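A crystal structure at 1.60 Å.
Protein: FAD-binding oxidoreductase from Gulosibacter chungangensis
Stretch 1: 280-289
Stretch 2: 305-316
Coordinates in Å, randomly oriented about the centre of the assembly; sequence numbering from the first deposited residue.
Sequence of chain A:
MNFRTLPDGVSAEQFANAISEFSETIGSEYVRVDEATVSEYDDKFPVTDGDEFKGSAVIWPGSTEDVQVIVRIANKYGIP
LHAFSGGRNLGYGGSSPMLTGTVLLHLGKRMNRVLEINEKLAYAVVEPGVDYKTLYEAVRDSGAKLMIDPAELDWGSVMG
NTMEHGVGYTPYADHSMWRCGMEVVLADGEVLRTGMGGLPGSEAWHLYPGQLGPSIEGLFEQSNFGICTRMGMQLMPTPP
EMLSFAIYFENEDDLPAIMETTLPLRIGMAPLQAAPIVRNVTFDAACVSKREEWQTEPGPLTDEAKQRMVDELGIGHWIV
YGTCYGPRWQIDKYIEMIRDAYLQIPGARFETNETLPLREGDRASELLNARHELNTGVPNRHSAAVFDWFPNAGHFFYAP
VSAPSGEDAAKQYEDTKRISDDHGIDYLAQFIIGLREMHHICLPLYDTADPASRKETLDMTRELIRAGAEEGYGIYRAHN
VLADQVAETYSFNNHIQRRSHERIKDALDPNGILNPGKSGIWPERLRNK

Stretch 1 280-289: NVTFDAACVS
Stretch 2 305-316: AKQRMVDELGIG

How do the two stretches lie against each other? The helix starting at Val281 packs on a helix that is already under way at Ala305 and runs to about Leu313, with the axes 9.7 Å apart at closest approach and the N-to-C directions 63° apart. Asn280 (chi1 p) caps the first helix, Asn280 OD1 accepting from Phe283 N at 3.3 Å. The CA atoms of Ala285 and Met309 come within 6.5 Å, those of Val281 and Gly316 within 6.3 Å. No hydrogen bond crosses; the 429 Å² interface rests on packing.

What does the helix of stretch 2 offer first? Lys306 (m, t, t, t), its CA-to-CB bond sideways, borders the contact: Lys306 O lies 3.9 Å from Val281 CG1 and Lys306 CG 4.3 Å from OG1 of Thr282 (m). Gln307, by contrast, points away, and Gln307 NE2 donates to Asp311 OD1 at 3.0 Å. Met309 (m, t, t) points toward stretch 1. Met309 CB meets Val281 CG2 at 3.5 Å, and Met309 SD reaches Ala285 CB at 3.7 Å; beside the small alanine the thioether lies close to the helix, Met309 SD 4.2 Å from Thr282 CA. Val310 (t) adds CG2, 3.8 Å from Val281 CG2.

How does the helix finish? Leu313 (m, t) extends the apolar stripe one turn beyond Met309, placing Leu313 CD1 3.8 Å from Ala285 CB and CD2 3.9 Å from CG2 of Val288 (m). Gly314 then leaves helical geometry at phi/psi 69/43; positive phi favours glycine.

What does the loop after the helix add around Val281? Ile315 (p, t), at -119/-136, points toward the first helix; Ile315 N donates to Val310 O at 3.1 Å. Ile315 CD1 touches Val281 CG2 at 3.9 Å and Asp284 CB at 3.7 Å. Gly316 follows at -142/170, Gly316 O 3.4 Å from Val281 CB. Val281 (p), buried and branched, thus meets both helix and following loop with a compact apolar side chain.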

ATOM      1  N   ASN A 280     -12.420  10.426  24.795  1.00 19.13           N
ATOM      2  CA  ASN A 280     -13.078  10.593  26.106  1.00 18.81           C
ATOM      3  C   ASN A 280     -12.836  12.008  26.624  1.00 19.32           C
ATOM      4  O   ASN A 280     -11.922  12.710  26.158  1.00 18.98           O
ATOM      5  CB  ASN A 280     -12.691   9.506  27.082  1.00 18.76           C
ATOM      6  CG  ASN A 280     -11.270   9.523  27.591  1.00 20.39           C
ATOM      7  OD1 ASN A 280     -10.378  10.149  27.024  1.00 19.76           O
ATOM      8  ND2 ASN A 280     -11.057   8.773  28.656  1.00 21.48           N
ATOM      9  N   VAL A 281     -13.626  12.386  27.628  1.00 19.09           N
ATOM     10  CA  VAL A 281     -13.538  13.770  28.184  1.00 18.93           C
ATOM     11  C   VAL A 281     -12.141  14.001  28.749  1.00 18.05           C
ATOM     12  O   VAL A 281     -11.579  15.146  28.601  1.00 18.70           O
ATOM     13  CB  VAL A 281     -14.650  14.060  29.202  1.00 19.88           C
ATOM     14  CG1 VAL A 281     -14.590  13.201  30.433  1.00 21.64           C
ATOM     15  CG2 VAL A 281     -14.625  15.534  29.578  1.00 21.37           C
ATOM     16  N   THR A 282     -11.508  13.001  29.325  1.00 17.18           N
ATOM     17  CA  THR A 282     -10.186  13.244  29.936  1.00 18.90           C
ATOM     18  C   THR A 282      -9.186  13.714  28.874  1.00 19.44           C
ATOM     19  O   THR A 282      -8.347  14.619  29.181  1.00 18.37           O
ATOM     20  CB  THR A 282      -9.674  11.986  30.638  1.00 20.67           C
ATOM     21  OG1 THR A 282     -10.727  11.555  31.498  1.00 20.95           O
ATOM     22  CG2 THR A 282      -8.439  12.266  31.463  1.00 19.36           C
ATOM     23  N   PHE A 283      -9.243  13.140  27.670  1.00 19.93           N
ATOM     24  CA  PHE A 283      -8.266  13.482  26.613  1.00 18.13           C
ATOM     25  C   PHE A 283      -8.487  14.946  26.261  1.00 19.24           C
ATOM     26  O   PHE A 283      -7.549  15.755  26.262  1.00 18.64           O
ATOM     27  CB  PHE A 283      -8.413  12.485  25.468  1.00 19.75           C
ATOM     28  CG  PHE A 283      -7.239  12.402  24.532  1.00 21.11           C
ATOM     29  CD1 PHE A 283      -7.061  11.257  23.790  1.00 22.23           C
ATOM     30  CD2 PHE A 283      -6.323  13.432  24.414  1.00 21.39           C
ATOM     31  CE1 PHE A 283      -5.994  11.151  22.920  1.00 22.41           C
ATOM     32  CE2 PHE A 283      -5.238  13.320  23.554  1.00 23.88           C
ATOM     33  CZ  PHE A 283      -5.113  12.206  22.761  1.00 21.52           C
ATOM     34  N   ASP A 284      -9.746  15.328  26.009  1.00 20.83           N
ATOM     35  CA  ASP A 284     -10.004  16.737  25.641  1.00 19.51           C
ATOM     36  C   ASP A 284      -9.600  17.642  26.798  1.00 19.95           C
ATOM     37  O   ASP A 284      -8.984  18.695  26.555  1.00 19.51           O
ATOM     38  CB  ASP A 284     -11.459  16.984  25.232  1.00 20.86           C
ATOM     39  CG  ASP A 284     -11.721  17.029  23.725  1.00 20.97           C
ATOM     40  OD1 ASP A 284     -10.767  16.804  22.903  1.00 23.47           O
ATOM     41  OD2 ASP A 284     -12.890  17.328  23.383  1.00 22.45           O
ATOM     42  N   ALA A 285     -10.014  17.326  28.015  1.00 20.79           N
ATOM     43  CA  ALA A 285      -9.685  18.151  29.195  1.00 19.57           C
ATOM     44  C   ALA A 285      -8.168  18.365  29.267  1.00 19.93           C
ATOM     45  O   ALA A 285      -7.703  19.482  29.433  1.00 18.93           O
ATOM     46  CB  ALA A 285     -10.236  17.476  30.431  1.00 20.43           C
ATOM     47  N   ALA A 286      -7.397  17.319  29.060  1.00 19.13           N
ATOM     48  CA  ALA A 286      -5.928  17.405  29.239  1.00 19.18           C
ATOM     49  C   ALA A 286      -5.273  18.315  28.176  1.00 20.16           C
ATOM     50  O   ALA A 286      -4.147  18.773  28.408  1.00 18.36           O
ATOM     51  CB  ALA A 286      -5.370  16.018  29.246  1.00 19.40           C
ATOM     52  N   CYS A 287      -5.993  18.658  27.094  1.00 19.28           N
ATOM     53  CA  CYS A 287      -5.508  19.590  26.067  1.00 19.26           C
ATOM     54  C   CYS A 287      -5.738  21.047  26.431  1.00 19.38           C
ATOM     55  O   CYS A 287      -5.114  21.911  25.774  1.00 20.30           O
ATOM     56  CB  CYS A 287      -6.098  19.252  24.706  1.00 18.95           C
ATOM     57  SG  CYS A 287      -5.518  17.641  24.115  1.00 22.07           S
ATOM     58  N   VAL A 288      -6.608  21.340  27.388  1.00 20.30           N
ATOM     59  CA  VAL A 288      -7.044  22.729  27.695  1.00 18.31           C
ATOM     60  C   VAL A 288      -7.041  22.995  29.188  1.00 21.02           C
ATOM     61  O   VAL A 288      -7.443  24.088  29.575  1.00 21.84           O
ATOM     62  CB  VAL A 288      -8.447  23.033  27.169  1.00 18.90           C
ATOM     63  CG1 VAL A 288      -8.448  23.085  25.655  1.00 20.25           C
ATOM     64  CG2 VAL A 288      -9.468  22.068  27.743  1.00 19.11           C
ATOM     65  N   SER A 289      -6.516  22.076  29.977  1.00 20.60           N
ATOM     66  CA  SER A 289      -6.525  22.244  31.443  1.00 19.70           C
ATOM     67  C   SER A 289      -5.542  21.283  32.089  1.00 20.59           C
ATOM     68  O   SER A 289      -5.142  20.316  31.444  1.00 18.87           O
ATOM     69  CB  SER A 289      -7.899  22.056  31.976  1.00 19.78           C
ATOM     70  OG  SER A 289      -8.290  20.670  31.883  1.00 20.26           O
ATOM     71  N   ALA A 305     -15.322  13.964  39.059  1.00 18.97           N
ATOM     72  CA  ALA A 305     -14.279  14.808  38.410  1.00 20.91           C
ATOM     73  C   ALA A 305     -14.518  14.808  36.900  1.00 20.50           C
ATOM     74  O   ALA A 305     -14.451  15.878  36.308  1.00 20.05           O
ATOM     75  CB  ALA A 305     -12.862  14.361  38.734  1.00 21.13           C
ATOM     76  N   LYS A 306     -14.863  13.668  36.308  1.00 19.60           N
ATOM     77  CA  LYS A 306     -15.070  13.592  34.839  1.00 19.70           C
ATOM     78  C   LYS A 306     -16.325  14.390  34.481  1.00 19.66           C
ATOM     79  O   LYS A 306     -16.323  15.036  33.455  1.00 21.35           O
ATOM     80  CB  LYS A 306     -15.095  12.126  34.404  1.00 19.47           C
ATOM     81  CG  LYS A 306     -13.747  11.454  34.617  1.00 19.94           C
ATOM     82  CD  LYS A 306     -13.844   9.956  34.439  1.00 23.58           C
ATOM     83  CE  LYS A 306     -12.567   9.191  34.724  1.00 25.90           C
ATOM     84  NZ  LYS A 306     -12.792   7.716  34.564  1.00 28.30           N
ATOM     85  N   GLN A 307     -17.337  14.346  35.317  1.00 19.97           N
ATOM     86  CA  GLN A 307     -18.591  15.089  35.095  1.00 20.01           C
ATOM     87  C   GLN A 307     -18.273  16.581  35.189  1.00 19.53           C
ATOM     88  O   GLN A 307     -18.836  17.358  34.429  1.00 19.31           O
ATOM     89  CB  GLN A 307     -19.692  14.668  36.058  1.00 21.33           C
ATOM     90  CG  GLN A 307     -21.046  15.164  35.594  1.00 20.01           C
ATOM     91  CD  GLN A 307     -21.469  14.552  34.273  1.00 21.17           C
ATOM     92  OE1 GLN A 307     -21.483  13.324  34.124  1.00 22.09           O
ATOM     93  NE2 GLN A 307     -21.803  15.388  33.304  1.00 22.83           N
ATOM     94  N   ARG A 308     -17.457  16.986  36.137  1.00 21.59           N
ATOM     95  CA  ARG A 308     -17.041  18.416  36.216  1.00 18.94           C
ATOM     96  C   ARG A 308     -16.399  18.842  34.883  1.00 18.98           C
ATOM     97  O   ARG A 308     -16.693  19.938  34.361  1.00 19.89           O
ATOM     98  CB  ARG A 308     -16.083  18.696  37.381  1.00 20.96           C
ATOM     99  CG  ARG A 308     -16.730  18.587  38.748  1.00 22.89           C
ATOM    100  CD  ARG A 308     -15.798  19.155  39.802  1.00 21.86           C
ATOM    101  NE  ARG A 308     -14.778  18.234  40.253  1.00 22.49           N
ATOM    102  CZ  ARG A 308     -14.949  17.246  41.110  1.00 21.64           C
ATOM    103  NH1 ARG A 308     -16.148  17.048  41.638  1.00 23.58           N
ATOM    104  NH2 ARG A 308     -13.913  16.481  41.472  1.00 21.99           N
ATOM    105  N   MET A 309     -15.515  18.024  34.309  1.00 19.46           N
ATOM    106  CA  MET A 309     -14.908  18.286  32.982  1.00 18.27           C
ATOM    107  C   MET A 309     -16.023  18.468  31.940  1.00 18.44           C
ATOM    108  O   MET A 309     -15.998  19.467  31.205  1.00 18.69           O
ATOM    109  CB  MET A 309     -13.974  17.164  32.558  1.00 18.27           C
ATOM    110  CG  MET A 309     -12.855  16.916  33.518  1.00 18.41           C
ATOM    111  SD  MET A 309     -11.952  15.455  33.007  1.00 19.97           S
ATOM    112  CE  MET A 309     -11.050  15.039  34.497  1.00 21.06           C
ATOM    113  N   VAL A 310     -16.945  17.503  31.862  1.00 17.48           N
ATOM    114  CA  VAL A 310     -18.041  17.560  30.867  1.00 17.39           C
ATOM    115  C   VAL A 310     -18.775  18.881  31.038  1.00 17.50           C
ATOM    116  O   VAL A 310     -19.042  19.540  30.013  1.00 21.08           O
ATOM    117  CB  VAL A 310     -19.009  16.364  30.958  1.00 16.97           C
ATOM    118  CG1 VAL A 310     -20.215  16.613  30.078  1.00 18.93           C
ATOM    119  CG2 VAL A 310     -18.256  15.101  30.621  1.00 20.22           C
ATOM    120  N   ASP A 311     -19.178  19.205  32.262  1.00 18.87           N
ATOM    121  CA  ASP A 311     -20.161  20.295  32.491  1.00 20.75           C
ATOM    122  C   ASP A 311     -19.478  21.639  32.304  1.00 21.36           C
ATOM    123  O   ASP A 311     -20.045  22.524  31.699  1.00 21.57           O
ATOM    124  CB  ASP A 311     -20.748  20.237  33.900  1.00 20.45           C
ATOM    125  CG  ASP A 311     -21.577  18.987  34.151  1.00 24.64           C
ATOM    126  OD1 ASP A 311     -21.992  18.348  33.143  1.00 21.98           O
ATOM    127  OD2 ASP A 311     -21.848  18.689  35.342  1.00 24.45           O
ATOM    128  N   GLU A 312     -18.267  21.760  32.762  1.00 20.10           N
ATOM    129  CA  GLU A 312     -17.583  23.081  32.795  1.00 20.24           C
ATOM    130  C   GLU A 312     -16.949  23.363  31.438  1.00 20.00           C
ATOM    131  O   GLU A 312     -16.934  24.488  31.035  1.00 19.99           O
ATOM    132  CB  GLU A 312     -16.615  23.116  33.980  1.00 20.80           C
ATOM    133  CG  GLU A 312     -17.352  23.066  35.304  1.00 22.06           C
ATOM    134  CD  GLU A 312     -16.445  23.032  36.516  1.00 21.58           C
ATOM    135  OE1 GLU A 312     -16.905  22.542  37.554  1.00 21.30           O
ATOM    136  OE2 GLU A 312     -15.245  23.417  36.370  1.00 21.73           O
ATOM    137  N   LEU A 313     -16.364  22.371  30.777  1.00 19.62           N
ATOM    138  CA  LEU A 313     -15.848  22.531  29.389  1.00 18.65           C
ATOM    139  C   LEU A 313     -17.011  22.602  28.412  1.00 19.54           C
ATOM    140  O   LEU A 313     -16.816  23.122  27.310  1.00 21.65           O
ATOM    141  CB  LEU A 313     -14.929  21.375  29.056  1.00 20.02           C
ATOM    142  CG  LEU A 313     -13.685  21.246  29.919  1.00 20.05           C
ATOM    143  CD1 LEU A 313     -12.903  20.018  29.545  1.00 22.26           C
ATOM    144  CD2 LEU A 313     -12.806  22.488  29.714  1.00 20.84           C
ATOM    145  N   GLY A 314     -18.189  22.110  28.804  1.00 20.42           N
ATOM    146  CA  GLY A 314     -19.349  22.128  27.903  1.00 21.21           C
ATOM    147  C   GLY A 314     -19.150  21.166  26.739  1.00 22.06           C
ATOM    148  O   GLY A 314     -19.541  21.513  25.625  1.00 23.75           O
ATOM    149  N   ILE A 315     -18.640  19.968  27.009  1.00 20.39           N
ATOM    150  CA  ILE A 315     -18.406  18.937  25.963  1.00 19.89           C
ATOM    151  C   ILE A 315     -19.241  17.674  26.289  1.00 18.61           C
ATOM    152  O   ILE A 315     -20.437  17.813  26.607  1.00 19.79           O
ATOM    153  CB  ILE A 315     -16.887  18.761  25.750  1.00 18.49           C
ATOM    154  CG1 ILE A 315     -16.130  18.346  27.009  1.00 19.24           C
ATOM    155  CG2 ILE A 315     -16.293  20.074  25.237  1.00 20.78           C
ATOM    156  CD1 ILE A 315     -14.654  18.162  26.764  1.00 19.21           C
ATOM    157  N   GLY A 316     -18.675  16.492  26.159  1.00 19.10           N
ATOM    158  CA  GLY A 316     -19.392  15.234  26.473  1.00 18.98           C
ATOM    159  C   GLY A 316     -18.433  14.280  27.124  1.00 18.04           C
ATOM    160  O   GLY A 316     -17.230  14.521  27.051  1.00 19.00           O
TER